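PDB 4V1K: carbohydrate binding module from Ruminococcus flavefaciens, which probably binds plant cell-wall glycans, as a carbohydrate-binding module of the family 9 glycoside hydrolase Cel9A of the cellulosome. Local coordinates for residues G55-Q60 and F112-I117; K13-A18 and C119-I124; Q45-A50 and I124-L129. All coordinates share one frame; numbering follows the deposited sequence. Where two conformers were deposited one is given.

Interaction 1: residues G55-Q60 and F112-I117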
ATOM      1  N   GLY A  55      16.195  -7.188   3.076  1.00 20.61           N
ATOM      2  CA  GLY A  55      16.942  -5.942   3.143  1.00 19.83           C
ATOM      3  C   GLY A  55      16.066  -4.710   3.080  1.00 20.63           C
ATOM      4  O   GLY A  55      14.952  -4.717   3.606  1.00 21.75           O
ATOM      5  N   LYS A  56      16.592  -3.641   2.476  1.00 19.02           N
ATOM      6  CA  LYS A  56      15.896  -2.362   2.461  1.00 20.07           C
ATOM      7  C   LYS A  56      14.882  -2.209   1.331  1.00 19.04           C
ATOM      8  O   LYS A  56      15.149  -2.538   0.161  1.00 20.48           O
ATOM      9  CB  LYS A  56      16.874  -1.189   2.410  1.00 21.28           C
ATOM     10  CG  LYS A  56      17.227  -0.704   3.807  1.00 25.02           C
ATOM     11  CD  LYS A  56      18.048   0.574   3.789  1.00 24.21           C
ATOM     12  CE  LYS A  56      19.499   0.328   3.480  1.00 22.50           C
ATOM     13  NZ  LYS A  56      20.206  -0.410   4.565  1.00 24.66           N
ATOM     14  N   TYR A  57      13.744  -1.683   1.727  1.00 20.15           N
ATOM     15  CA  TYR A  57      12.696  -1.144   0.851  1.00 19.00           C
ATOM     16  C   TYR A  57      12.707   0.377   0.965  1.00 17.96           C
ATOM     17  O   TYR A  57      12.822   0.902   2.063  1.00 18.25           O
ATOM     18  CB  TYR A  57      11.315  -1.665   1.315  1.00 18.62           C
ATOM     19  CG  TYR A  57      10.108  -0.833   0.896  1.00 18.70           C
ATOM     20  CD1 TYR A  57       9.465  -1.045  -0.332  1.00 18.08           C
ATOM     21  CD2 TYR A  57       9.605   0.169   1.721  1.00 20.05           C
ATOM     22  CE1 TYR A  57       8.376  -0.277  -0.711  1.00 18.64           C
ATOM     23  CE2 TYR A  57       8.522   0.962   1.345  1.00 18.18           C
ATOM     24  CZ  TYR A  57       7.893   0.727   0.146  1.00 18.27           C
ATOM     25  OH  TYR A  57       6.802   1.521  -0.169  1.00 18.86           O
ATOM     26  N   VAL A  58      12.524   1.059  -0.163  1.00 17.28           N
ATOM     27  CA  VAL A  58      12.279   2.493  -0.196  1.00 16.86           C
ATOM     28  C   VAL A  58      11.085   2.701  -1.107  1.00 16.70           C
ATOM     29  O   VAL A  58      11.044   2.189  -2.229  1.00 17.11           O
ATOM     30  CB  VAL A  58      13.465   3.286  -0.746  1.00 17.66           C
ATOM     31  CG1 VAL A  58      13.172   4.786  -0.724  1.00 19.13           C
ATOM     32  CG2 VAL A  58      14.740   2.982   0.023  1.00 19.54           C
ATOM     33  N   GLY A  59      10.098   3.461  -0.641  1.00 16.25           N
ATOM     34  CA  GLY A  59       8.907   3.715  -1.462  1.00 16.59           C
ATOM     35  C   GLY A  59       7.930   4.653  -0.792  1.00 16.56           C
ATOM     36  O   GLY A  59       8.260   5.313   0.162  1.00 17.97           O
ATOM     37  N   GLN A  60       6.730   4.736  -1.354  1.00 17.63           N
ATOM     38  CA  GLN A  60       5.689   5.655  -0.910  1.00 16.71           C
ATOM     39  C   GLN A  60       4.359   5.042  -1.264  1.00 16.34           C
ATOM     40  O   GLN A  60       4.262   4.278  -2.237  1.00 16.72           O
ATOM     41  CB  GLN A  60       5.755   6.992  -1.679  1.00 20.49           C
ATOM     42  CG  GLN A  60       6.665   8.008  -1.140  1.00 24.70           C
ATOM     43  CD  GLN A  60       6.748   9.238  -1.977  1.00 22.86           C
ATOM     44  OE1 GLN A  60       7.487   9.256  -2.932  1.00 23.23           O
ATOM     45  NE2 GLN A  60       6.049  10.300  -1.584  1.00 23.46           N
ATOM     46  N   PHE A 112       0.786   0.940  -3.789  1.00 16.39           N
ATOM     47  CA  PHE A 112       2.027   0.604  -3.066  1.00 16.78           C
ATOM     48  C   PHE A 112       3.188   0.841  -4.019  1.00 16.22           C
ATOM     49  O   PHE A 112       3.389   0.093  -4.992  1.00 17.79           O
ATOM     50  CB  PHE A 112       1.949  -0.862  -2.616  1.00 17.19           C
ATOM     51  CG  PHE A 112       3.222  -1.427  -2.039  1.00 17.79           C
ATOM     52  CD1 PHE A 112       3.805  -0.867  -0.916  1.00 19.59           C
ATOM     53  CD2 PHE A 112       3.784  -2.580  -2.580  1.00 19.91           C
ATOM     54  CE1 PHE A 112       4.949  -1.434  -0.357  1.00 20.40           C
ATOM     55  CE2 PHE A 112       4.928  -3.133  -2.040  1.00 19.93           C
ATOM     56  CZ  PHE A 112       5.496  -2.558  -0.932  1.00 19.13           C
ATOM     57  N   GLY A 113       3.910   1.922  -3.777  1.00 15.40           N
ATOM     58  CA  GLY A 113       5.029   2.321  -4.621  1.00 15.76           C
ATOM     59  C   GLY A 113       6.329   1.683  -4.135  1.00 16.61           C
ATOM     60  O   GLY A 113       6.664   1.747  -2.937  1.00 18.30           O
ATOM     61  N   VAL A 114       7.063   1.074  -5.061  1.00 16.01           N
ATOM     62  CA  VAL A 114       8.362   0.476  -4.766  1.00 16.87           C
ATOM     63  C   VAL A 114       9.439   1.216  -5.557  1.00 17.39           C
ATOM     64  O   VAL A 114       9.615   0.992  -6.765  1.00 17.60           O
ATOM     65  CB  VAL A 114       8.402  -1.050  -5.104  1.00 18.18           C
ATOM     66  CG1 VAL A 114       9.719  -1.662  -4.623  1.00 19.80           C
ATOM     67  CG2 VAL A 114       7.245  -1.782  -4.450  1.00 20.89           C
ATOM     68  N   TRP A 115      10.138   2.131  -4.897  1.00 15.59           N
ATOM     69  CA  TRP A 115      11.216   2.871  -5.581  1.00 15.93           C
ATOM     70  C   TRP A 115      12.526   2.069  -5.634  1.00 17.16           C
ATOM     71  O   TRP A 115      13.317   2.224  -6.580  1.00 18.76           O
ATOM     72  CB  TRP A 115      11.452   4.220  -4.899  1.00 17.38           C
ATOM     73  CG  TRP A 115      10.274   5.168  -4.718  1.00 16.90           C
ATOM     74  CD1 TRP A 115      10.247   6.238  -3.842  1.00 17.85           C
ATOM     75  CD2 TRP A 115       8.999   5.186  -5.394  1.00 16.51           C
ATOM     76  NE1 TRP A 115       9.056   6.895  -3.922  1.00 19.11           N
ATOM     77  CE2 TRP A 115       8.266   6.281  -4.856  1.00 18.53           C
ATOM     78  CE3 TRP A 115       8.379   4.372  -6.367  1.00 18.19           C
ATOM     79  CZ2 TRP A 115       6.962   6.616  -5.299  1.00 17.09           C
ATOM     80  CZ3 TRP A 115       7.090   4.712  -6.799  1.00 19.50           C
ATOM     81  CH2 TRP A 115       6.392   5.812  -6.240  1.00 19.00           C
ATOM     82  N   TRP A 116      12.726   1.201  -4.641  1.00 17.92           N
ATOM     83  CA  TRP A 116      13.889   0.306  -4.566  1.00 17.87           C
ATOM     84  C   TRP A 116      13.583  -0.801  -3.604  1.00 17.76           C
ATOM     85  O   TRP A 116      12.903  -0.573  -2.614  1.00 17.94           O
ATOM     86  CB  TRP A 116      15.111   1.038  -4.047  1.00 17.76           C
ATOM     87  CG  TRP A 116      16.363   0.206  -3.994  1.00 17.75           C
ATOM     88  CD1 TRP A 116      16.920  -0.390  -2.882  1.00 19.80           C
ATOM     89  CD2 TRP A 116      17.222  -0.117  -5.096  1.00 19.27           C
ATOM     90  NE1 TRP A 116      18.067  -1.061  -3.242  1.00 19.80           N
ATOM     91  CE2 TRP A 116      18.260  -0.914  -4.599  1.00 20.53           C
ATOM     92  CE3 TRP A 116      17.183   0.162  -6.461  1.00 22.26           C
ATOM     93  CZ2 TRP A 116      19.282  -1.387  -5.417  1.00 22.20           C
ATOM     94  CZ3 TRP A 116      18.201  -0.331  -7.276  1.00 24.22           C
ATOM     95  CH2 TRP A 116      19.234  -1.092  -6.746  1.00 22.73           C
ATOM     96  N   ILE A 117      14.071  -2.001  -3.881  1.00 17.13           N
ATOM     97  CA  ILE A 117      14.090  -3.044  -2.861  1.00 17.79           C
ATOM     98  C   ILE A 117      15.348  -3.881  -3.122  1.00 18.72           C
ATOM     99  O   ILE A 117      15.659  -4.192  -4.278  1.00 21.21           O
ATOM    100  CB  ILE A 117      12.757  -3.866  -2.843  1.00 18.93           C
ATOM    101  CG1 ILE A 117      12.721  -4.836  -1.652  1.00 20.46           C
ATOM    102  CG2 ILE A 117      12.523  -4.564  -4.172  1.00 19.69           C
ATOM    103  CD1 ILE A 117      11.342  -5.357  -1.305  1.00 22.54           C
TER
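Phe112 and Tyr57 reach toward each other tip to tip, their ring planes 11° apart but barely overlapping; CE1 of Phe112 lies 3.6 Å from CE1 of Tyr57. At Gly113 the backbone is gripped twice: its N donates to Gln60 O at 2.8 Å, while its O accepts the buried Tyr57 hydroxyl, OH to O 2.8 Å, nearly in line with the carbonyl. Trp115 and Trp116 together sit across from the single residue Val58, which makes a classic beta bulge in an antiparallel pairing, and Val58 O accepts both their backbone N-H groups, the Trp115 bond being bent (133° at the hydrogen). The strand breaks here and changes direction. With CG anti to the carbonyl carbon (chi1 -55°), the Trp115 indole lays one face on Gly59, whose CA stands 3.8 Å from the five-membered-ring centroid in a CH-pi contact; Trp115 NE1 donates in the ring plane to a lone pair of Gln60 OE1 at 3.0 Å. Gln60 NE2 is hydrogen-bonded to Gly76 O, so both ends of the amide are held. A leucine here would probably leave Gln60 OE1 without its N-H donor and take away the flat ring face that packs on Gly59 CA. Trp116 O accepts Val58 N at 3.0 Å; its indole NE1 is hydrogen-bonded to Asp118 OD1, and the side chain touches a bound 2-hydroxybutane-1,4-diol. Ile117 CA approaches Lys56 O in a CA-H...O contact.

Interaction 2: residues K13-A18 and C119-I124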
ATOM      1  N   LYS A  13       3.206 -11.946  -7.000  1.00 24.42           N
ATOM      2  CA  LYS A  13       4.673 -11.964  -7.251  1.00 24.15           C
ATOM      3  C   LYS A  13       5.105 -10.683  -7.981  1.00 23.99           C
ATOM      4  O   LYS A  13       4.510 -10.273  -9.009  1.00 29.50           O
ATOM      5  CB  LYS A  13       5.049 -13.180  -8.093  1.00 30.21           C
ATOM      6  CG  LYS A  13       6.520 -13.265  -8.469  1.00 41.98           C
ATOM      7  CD  LYS A  13       7.425 -13.552  -7.281  1.00 52.80           C
ATOM      8  CE  LYS A  13       8.893 -13.451  -7.682  1.00 59.32           C
ATOM      9  NZ  LYS A  13       9.281 -14.304  -8.854  1.00 61.96           N
ATOM     10  N   VAL A  14       6.118 -10.046  -7.428  1.00 22.06           N
ATOM     11  CA  VAL A  14       6.702  -8.830  -7.998  1.00 21.93           C
ATOM     12  C   VAL A  14       8.203  -9.033  -8.259  1.00 23.25           C
ATOM     13  O   VAL A  14       8.937  -9.513  -7.392  1.00 23.48           O
ATOM     14  CB  VAL A  14       6.526  -7.637  -7.059  1.00 21.86           C
ATOM     15  CG1 VAL A  14       7.058  -6.331  -7.691  1.00 23.50           C
ATOM     16  CG2 VAL A  14       5.062  -7.427  -6.726  1.00 25.84           C
ATOM     17  N   THR A  15       8.656  -8.665  -9.458  1.00 21.43           N
ATOM     18  CA  THR A  15      10.094  -8.617  -9.780  1.00 21.70           C
ATOM     19  C   THR A  15      10.417  -7.138  -9.997  1.00 21.14           C
ATOM     20  O   THR A  15      10.021  -6.555 -11.011  1.00 22.49           O
ATOM     21  CB  THR A  15      10.414  -9.448 -11.038  1.00 24.06           C
ATOM     22  OG1 THR A  15      10.027 -10.829 -10.828  1.00 27.15           O
ATOM     23  CG2 THR A  15      11.900  -9.385 -11.381  1.00 26.55           C
ATOM     24  N   TYR A  16      11.091  -6.508  -9.024  1.00 20.29           N
ATOM     25  CA  TYR A  16      11.314  -5.055  -9.070  1.00 19.40           C
ATOM     26  C   TYR A  16      11.984  -4.606 -10.366  1.00 19.07           C
ATOM     27  O   TYR A  16      11.567  -3.620 -11.005  1.00 20.15           O
ATOM     28  CB  TYR A  16      12.122  -4.573  -7.815  1.00 19.12           C
ATOM     29  CG  TYR A  16      12.656  -3.156  -7.951  1.00 18.61           C
ATOM     30  CD1 TYR A  16      11.828  -2.053  -7.829  1.00 20.49           C
ATOM     31  CD2 TYR A  16      13.970  -2.939  -8.320  1.00 20.22           C
ATOM     32  CE1 TYR A  16      12.327  -0.750  -8.014  1.00 18.36           C
ATOM     33  CE2 TYR A  16      14.468  -1.675  -8.515  1.00 19.93           C
ATOM     34  CZ  TYR A  16      13.648  -0.580  -8.369  1.00 18.31           C
ATOM     35  OH  TYR A  16      14.185   0.674  -8.585  1.00 22.01           O
ATOM     36  N   SER A  17      13.048  -5.306 -10.754  1.00 20.21           N
ATOM     37  CA  SER A  17      13.827  -4.910 -11.943  1.00 21.77           C
ATOM     38  C   SER A  17      13.036  -5.057 -13.250  1.00 21.96           C
ATOM     39  O   SER A  17      13.415  -4.450 -14.282  1.00 24.25           O
ATOM     40  CB  SER A  17      15.131  -5.718 -12.012  1.00 23.22           C
ATOM     41  OG  SER A  17      14.854  -7.119 -12.118  1.00 24.74           O
ATOM     42  N   ALA A  18      11.924  -5.807 -13.213  1.00 22.55           N
ATOM     43  CA  ALA A  18      11.049  -5.925 -14.387  1.00 24.15           C
ATOM     44  C   ALA A  18      10.055  -4.783 -14.544  1.00 23.84           C
ATOM     45  O   ALA A  18       9.409  -4.657 -15.621  1.00 28.70           O
ATOM     46  CB  ALA A  18      10.280  -7.230 -14.379  1.00 26.81           C
ATOM     47  N   CYS A 119      16.241  -7.096  -2.261  1.00 21.90           N
ATOM     48  CA  CYS A 119      15.907  -8.408  -2.819  0.50 22.74           C
ATOM     49  C   CYS A 119      14.954  -8.189  -4.007  1.00 25.60           C
ATOM     50  O   CYS A 119      13.844  -7.671  -3.835  1.00 27.59           O
ATOM     51  CB  CYS A 119      15.245  -9.262  -1.748  0.50 21.20           C
ATOM     52  SG  CYS A 119      14.703 -10.878  -2.323  0.50 21.87           S
ATOM     53  N   ASP A 120      15.319  -8.622  -5.185  1.00 25.51           N
ATOM     54  CA  ASP A 120      14.573  -8.177  -6.390  1.00 24.49           C
ATOM     55  C   ASP A 120      13.172  -8.788  -6.537  1.00 22.66           C
ATOM     56  O   ASP A 120      12.229  -8.148  -7.035  1.00 26.25           O
ATOM     57  CB  ASP A 120      15.396  -8.477  -7.639  1.00 23.35           C
ATOM     58  CG  ASP A 120      14.978  -7.668  -8.832  1.00 22.51           C
ATOM     59  OD1 ASP A 120      14.957  -6.423  -8.701  1.00 24.19           O
ATOM     60  OD2 ASP A 120      14.719  -8.255  -9.921  1.00 27.10           O
ATOM     61  N   GLU A 121      13.063 -10.029  -6.113  1.00 22.21           N
ATOM     62  CA  GLU A 121      11.869 -10.830  -6.264  1.00 22.53           C
ATOM     63  C   GLU A 121      11.217 -11.043  -4.911  1.00 23.25           C
ATOM     64  O   GLU A 121      11.846 -11.526  -3.957  1.00 24.82           O
ATOM     65  CB  GLU A 121      12.192 -12.169  -6.937  1.00 27.17           C
ATOM     66  CG  GLU A 121      12.600 -11.974  -8.395  1.00 31.04           C
ATOM     67  CD  GLU A 121      12.908 -13.242  -9.167  1.00 40.36           C
ATOM     68  OE1 GLU A 121      12.376 -14.332  -8.885  1.00 43.87           O
ATOM     69  OE2 GLU A 121      13.700 -13.115 -10.128  1.00 50.21           O
ATOM     70  N   PHE A 122       9.949 -10.660  -4.819  1.00 21.54           N
ATOM     71  CA  PHE A 122       9.205 -10.849  -3.563  1.00 20.74           C
ATOM     72  C   PHE A 122       7.730 -11.050  -3.850  1.00 21.18           C
ATOM     73  O   PHE A 122       7.257 -10.777  -4.956  1.00 21.97           O
ATOM     74  CB  PHE A 122       9.433  -9.659  -2.610  1.00 21.69           C
ATOM     75  CG  PHE A 122       8.831  -8.356  -3.096  1.00 24.14           C
ATOM     76  CD1 PHE A 122       9.529  -7.553  -3.984  1.00 23.16           C
ATOM     77  CD2 PHE A 122       7.604  -7.915  -2.654  1.00 22.50           C
ATOM     78  CE1 PHE A 122       9.010  -6.368  -4.439  1.00 24.26           C
ATOM     79  CE2 PHE A 122       7.068  -6.710  -3.109  1.00 22.78           C
ATOM     80  CZ  PHE A 122       7.774  -5.932  -4.001  1.00 22.55           C
ATOM     81  N   THR A 123       7.014 -11.539  -2.849  1.00 20.45           N
ATOM     82  CA  THR A 123       5.555 -11.715  -2.930  1.00 20.34           C
ATOM     83  C   THR A 123       4.836 -10.824  -1.930  1.00 18.79           C
ATOM     84  O   THR A 123       5.253 -10.708  -0.753  1.00 21.15           O
ATOM     85  CB  THR A 123       5.166 -13.196  -2.680  1.00 23.34           C
ATOM     86  OG1 THR A 123       5.823 -14.040  -3.639  1.00 26.15           O
ATOM     87  CG2 THR A 123       3.653 -13.403  -2.831  1.00 24.90           C
ATOM     88  N   ILE A 124       3.789 -10.155  -2.416  1.00 19.92           N
ATOM     89  CA  ILE A 124       2.839  -9.438  -1.543  1.00 19.74           C
ATOM     90  C   ILE A 124       1.842 -10.478  -1.043  1.00 20.11           C
ATOM     91  O   ILE A 124       0.903 -10.915  -1.782  1.00 20.23           O
ATOM     92  CB  ILE A 124       2.130  -8.266  -2.287  1.00 19.94           C
ATOM     93  CG1 ILE A 124       3.176  -7.246  -2.756  1.00 20.51           C
ATOM     94  CG2 ILE A 124       1.074  -7.587  -1.400  1.00 19.97           C
ATOM     95  CD1 ILE A 124       2.600  -6.165  -3.666  1.00 22.27           C
TER
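Val14 and Phe122 form the antiparallel hydrogen-bonded pair at the middle of this contact, each backbone N donating to the other's O: Val14 N to Phe122 O at 2.8 Å, Phe122 N to Val14 O at 3.0 Å. A third backbone bond, Tyr16 N to Asp120 O, carries the pairing past the end of strand 13-15, where the chain enters a short 3-10 turn. The polar side-chain contacts lie at both ends. Asp120 swings its carboxylate toward that turn, with CG anti to the backbone N (chi1 -160°). Asp120 OD2 takes the Ser17 hydroxyl in a very short bond, OG to OD2 2.5 Å, and Ser17 N adds weak bonds to both carboxylate oxygens. Asp120 OD1 also sits in the ring plane of Tyr16 at its edge, 3.6 Å from Tyr16 CD2. On the face shared with Thr15, the Lys13 chain crosses Glu121 obliquely, and its bends about CB-CG and CD-CE bring Lys13 NZ into a salt bridge with Glu121 OE1 at 3.1 Å, approaching from above the carboxylate plane. Apolar packing occupies the other face. Phe122 CG stands between its backbone N and carbonyl carbon (chi1 68°), and the ring lies beside Val14 with one face under Val14 CB, 4.0 Å from the ring centroid. Val14 CG2 also meets Ile124 CD1 at 4.1 Å. Ile26 and Ile117, from the opposing sheet, touch Val14 and Phe122 respectively. The arrangement is that of an edge pair in a beta-sandwich: strand 5-15 is outermost in the four-stranded sheet, with charged groups on one face and core side chains on the other.

Interaction 3: residues Q45-A50 and I124-L129; sequences QVNISA and IDSVVL
Asn47, Gln45 and Val128 have the most surface buried between strands 41-49 and 121-131, and all three point to the same face of the sheet. Asn47 is held through both backbone and side chain. Its CG is anti to the carbonyl carbon (chi1 -63°), and Asn47 ND2 donates to Ser126 OG at 2.8 Å, the hydroxyl lying 19° out of the amide plane. The other end of the amide is occupied too, since OD1 is hydrogen-bonded to Thr89 OG1 on the neighbouring strand 87-93, so the amide is held at both its N and its O, which fixes its rotation. Asn47 ND2 also lies 3.9 Å from Val128 CG2. In the backbone, Asn47 N donates to Ser126 O at 2.9 Å, and Asn47 O receives Asp125 N at 2.8 Å together with a weak, longer bond from Ser126 N. Asn47 therefore has two residues, Asp125 and Ser126, opposite it, a classic beta bulge on a strand inside the four-stranded antiparallel sheet, and the register moves by one residue before Ile48 pairs with Ile124. The bulge turns the Asp125 side chain toward the partner strand. Asp125 OD2 accepts Ser49 OG at 2.7 Å on its syn lone pair. Gln45 pairs with Val128 by two backbone bonds, N to O in each direction, with the Val128 N to Gln45 O bond 2.8 Å long; their CB atoms are 4.2 Å apart. On the opposite, buried face Val46 sets CG1 4.0 Å from Ile124 CG2 and also meets Val127, while Ile48 CG2 lies near Ile124 CG1.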
ATOM      1  N   GLN A  45      -0.873  -1.668   6.024  1.00 17.53           N
ATOM      2  CA  GLN A  45       0.257  -2.573   6.166  1.00 18.83           C
ATOM      3  C   GLN A  45       0.338  -3.518   4.967  1.00 19.54           C
ATOM      4  O   GLN A  45      -0.681  -4.076   4.538  1.00 19.17           O
ATOM      5  CB  GLN A  45       0.150  -3.405   7.446  1.00 22.74           C
ATOM      6  CG  GLN A  45       0.226  -2.558   8.696  1.00 28.33           C
ATOM      7  CD  GLN A  45       0.319  -3.372   9.971  1.00 37.43           C
ATOM      8  OE1 GLN A  45      -0.244  -4.458  10.058  1.00 38.53           O
ATOM      9  NE2 GLN A  45       1.034  -2.840  10.981  1.00 48.32           N
ATOM     10  N   VAL A  46       1.547  -3.650   4.422  1.00 19.55           N
ATOM     11  CA  VAL A  46       1.818  -4.557   3.310  1.00 17.50           C
ATOM     12  C   VAL A  46       2.804  -5.620   3.839  1.00 17.67           C
ATOM     13  O   VAL A  46       3.943  -5.308   4.218  1.00 19.25           O
ATOM     14  CB  VAL A  46       2.364  -3.820   2.094  1.00 17.65           C
ATOM     15  CG1 VAL A  46       2.659  -4.814   0.971  1.00 19.68           C
ATOM     16  CG2 VAL A  46       1.349  -2.747   1.633  1.00 19.32           C
ATOM     17  N   ASN A  47       2.352  -6.872   3.843  1.00 17.54           N
ATOM     18  CA  ASN A  47       3.146  -8.013   4.323  1.00 18.48           C
ATOM     19  C   ASN A  47       3.782  -8.706   3.138  1.00 18.63           C
ATOM     20  O   ASN A  47       3.073  -9.165   2.222  1.00 19.40           O
ATOM     21  CB  ASN A  47       2.272  -8.958   5.143  1.00 20.13           C
ATOM     22  CG  ASN A  47       1.732  -8.280   6.375  1.00 22.94           C
ATOM     23  OD1 ASN A  47       2.494  -7.898   7.257  1.00 28.67           O
ATOM     24  ND2 ASN A  47       0.433  -8.088   6.425  1.00 24.51           N
ATOM     25  N   ILE A  48       5.109  -8.773   3.164  1.00 19.61           N
ATOM     26  CA  ILE A  48       5.848  -9.343   2.040  1.00 19.82           C
ATOM     27  C   ILE A  48       6.777 -10.459   2.474  1.00 20.16           C
ATOM     28  O   ILE A  48       7.190 -10.517   3.636  1.00 22.81           O
ATOM     29  CB  ILE A  48       6.647  -8.273   1.248  1.00 19.91           C
ATOM     30  CG1 ILE A  48       7.769  -7.645   2.080  1.00 21.67           C
ATOM     31  CG2 ILE A  48       5.746  -7.190   0.703  1.00 20.90           C
ATOM     32  CD1 ILE A  48       8.728  -6.765   1.283  1.00 23.92           C
ATOM     33  N   SER A  49       7.116 -11.323   1.523  1.00 20.20           N
ATOM     34  CA  SER A  49       8.043 -12.420   1.757  1.00 20.77           C
ATOM     35  C   SER A  49       8.882 -12.718   0.530  1.00 21.80           C
ATOM     36  O   SER A  49       8.544 -12.315  -0.599  1.00 22.75           O
ATOM     37  CB  SER A  49       7.275 -13.650   2.255  1.00 24.50           C
ATOM     38  OG  SER A  49       6.469 -14.231   1.256  1.00 27.39           O
ATOM     39  N   ALA A  50       9.980 -13.425   0.738  1.00 23.01           N
ATOM     40  CA  ALA A  50      10.927 -13.706  -0.321  1.00 22.44           C
ATOM     41  C   ALA A  50      11.645 -15.012   0.005  1.00 23.70           C
ATOM     42  O   ALA A  50      11.429 -15.612   1.081  1.00 26.13           O
ATOM     43  CB  ALA A  50      11.915 -12.553  -0.443  1.00 25.12           C
ATOM     44  N   ILE A 124       3.789 -10.155  -2.416  1.00 19.92           N
ATOM     45  CA  ILE A 124       2.839  -9.438  -1.543  1.00 19.74           C
ATOM     46  C   ILE A 124       1.842 -10.478  -1.043  1.00 20.11           C
ATOM     47  O   ILE A 124       0.903 -10.915  -1.782  1.00 20.23           O
ATOM     48  CB  ILE A 124       2.130  -8.266  -2.287  1.00 19.94           C
ATOM     49  CG1 ILE A 124       3.176  -7.246  -2.756  1.00 20.51           C
ATOM     50  CG2 ILE A 124       1.074  -7.587  -1.400  1.00 19.97           C
ATOM     51  CD1 ILE A 124       2.600  -6.165  -3.666  1.00 22.27           C
ATOM     52  N   ASP A 125       2.043 -10.885   0.206  1.00 20.51           N
ATOM     53  CA  ASP A 125       1.192 -11.910   0.801  1.00 20.03           C
ATOM     54  C   ASP A 125      -0.154 -11.379   1.282  1.00 20.74           C
ATOM     55  O   ASP A 125      -1.187 -12.063   1.125  1.00 23.41           O
ATOM     56  CB  ASP A 125       1.917 -12.590   1.951  1.00 21.51           C
ATOM     57  CG  ASP A 125       3.174 -13.344   1.499  1.00 24.72           C
ATOM     58  OD1 ASP A 125       3.137 -14.082   0.496  1.00 29.19           O
ATOM     59  OD2 ASP A 125       4.197 -13.212   2.188  1.00 30.78           O
ATOM     60  N   SER A 126      -0.144 -10.194   1.889  1.00 19.85           N
ATOM     61  CA  SER A 126      -1.376  -9.555   2.305  1.00 18.89           C
ATOM     62  C   SER A 126      -1.260  -8.029   2.357  1.00 18.51           C
ATOM     63  O   SER A 126      -0.154  -7.499   2.465  1.00 19.17           O
ATOM     64  CB  SER A 126      -1.844 -10.112   3.652  1.00 22.67           C
ATOM     65  OG  SER A 126      -0.925  -9.874   4.693  1.00 24.92           O
ATOM     66  N   VAL A 127      -2.415  -7.365   2.255  1.00 17.34           N
ATOM     67  CA  VAL A 127      -2.541  -5.931   2.469  1.00 18.31           C
ATOM     68  C   VAL A 127      -3.649  -5.765   3.520  1.00 18.07           C
ATOM     69  O   VAL A 127      -4.721  -6.367   3.398  1.00 18.19           O
ATOM     70  CB  VAL A 127      -2.857  -5.147   1.179  1.00 18.38           C
ATOM     71  CG1 VAL A 127      -2.918  -3.651   1.490  1.00 20.40           C
ATOM     72  CG2 VAL A 127      -1.837  -5.457   0.082  1.00 18.16           C
ATOM     73  N   VAL A 128      -3.362  -4.968   4.553  1.00 17.38           N
ATOM     74  CA  VAL A 128      -4.237  -4.768   5.705  1.00 18.73           C
ATOM     75  C   VAL A 128      -4.583  -3.294   5.871  1.00 19.02           C
ATOM     76  O   VAL A 128      -3.695  -2.451   5.849  1.00 20.12           O
ATOM     77  CB  VAL A 128      -3.586  -5.291   7.008  1.00 22.22           C
ATOM     78  CG1 VAL A 128      -4.542  -5.183   8.183  1.00 24.72           C
ATOM     79  CG2 VAL A 128      -3.186  -6.752   6.847  1.00 24.52           C
ATOM     80  N   LEU A 129      -5.877  -3.008   6.000  1.00 17.25           N
ATOM     81  CA  LEU A 129      -6.353  -1.678   6.368  1.00 18.27           C
ATOM     82  C   LEU A 129      -6.766  -1.704   7.831  1.00 19.70           C
ATOM     83  O   LEU A 129      -7.569  -2.565   8.249  1.00 23.50           O
ATOM     84  CB  LEU A 129      -7.535  -1.268   5.484  1.00 19.64           C
ATOM     85  CG  LEU A 129      -7.381  -1.346   3.972  1.00 20.60           C
ATOM     86  CD1 LEU A 129      -8.689  -0.897   3.284  1.00 22.53           C
ATOM     87  CD2 LEU A 129      -6.218  -0.502   3.487  1.00 22.40           C
TER

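Interactions 2 and 3, their centres about 13 Å apart, share strand 121-131, which lies between strands 5-15 and 41-49 in the four-stranded antiparallel sheet; Ile124 belongs to both, and Thr123 N probably bonds to Ser49 O where they adjoin. Interaction 1 belongs to the second, five-stranded sheet, about 11 Å between centres from interaction 2 and 13 Å from interaction 3. The sheets meet through apolar side chains such as Phe112 on Ile124 and Ile117 on Ile48, as in a beta-sandwich. Along the chain, interaction 1 is nested within the loops closed by interactions 2 and 3, whose own segments alternate. Strands far apart in sequence are thereby drawn into one compact module.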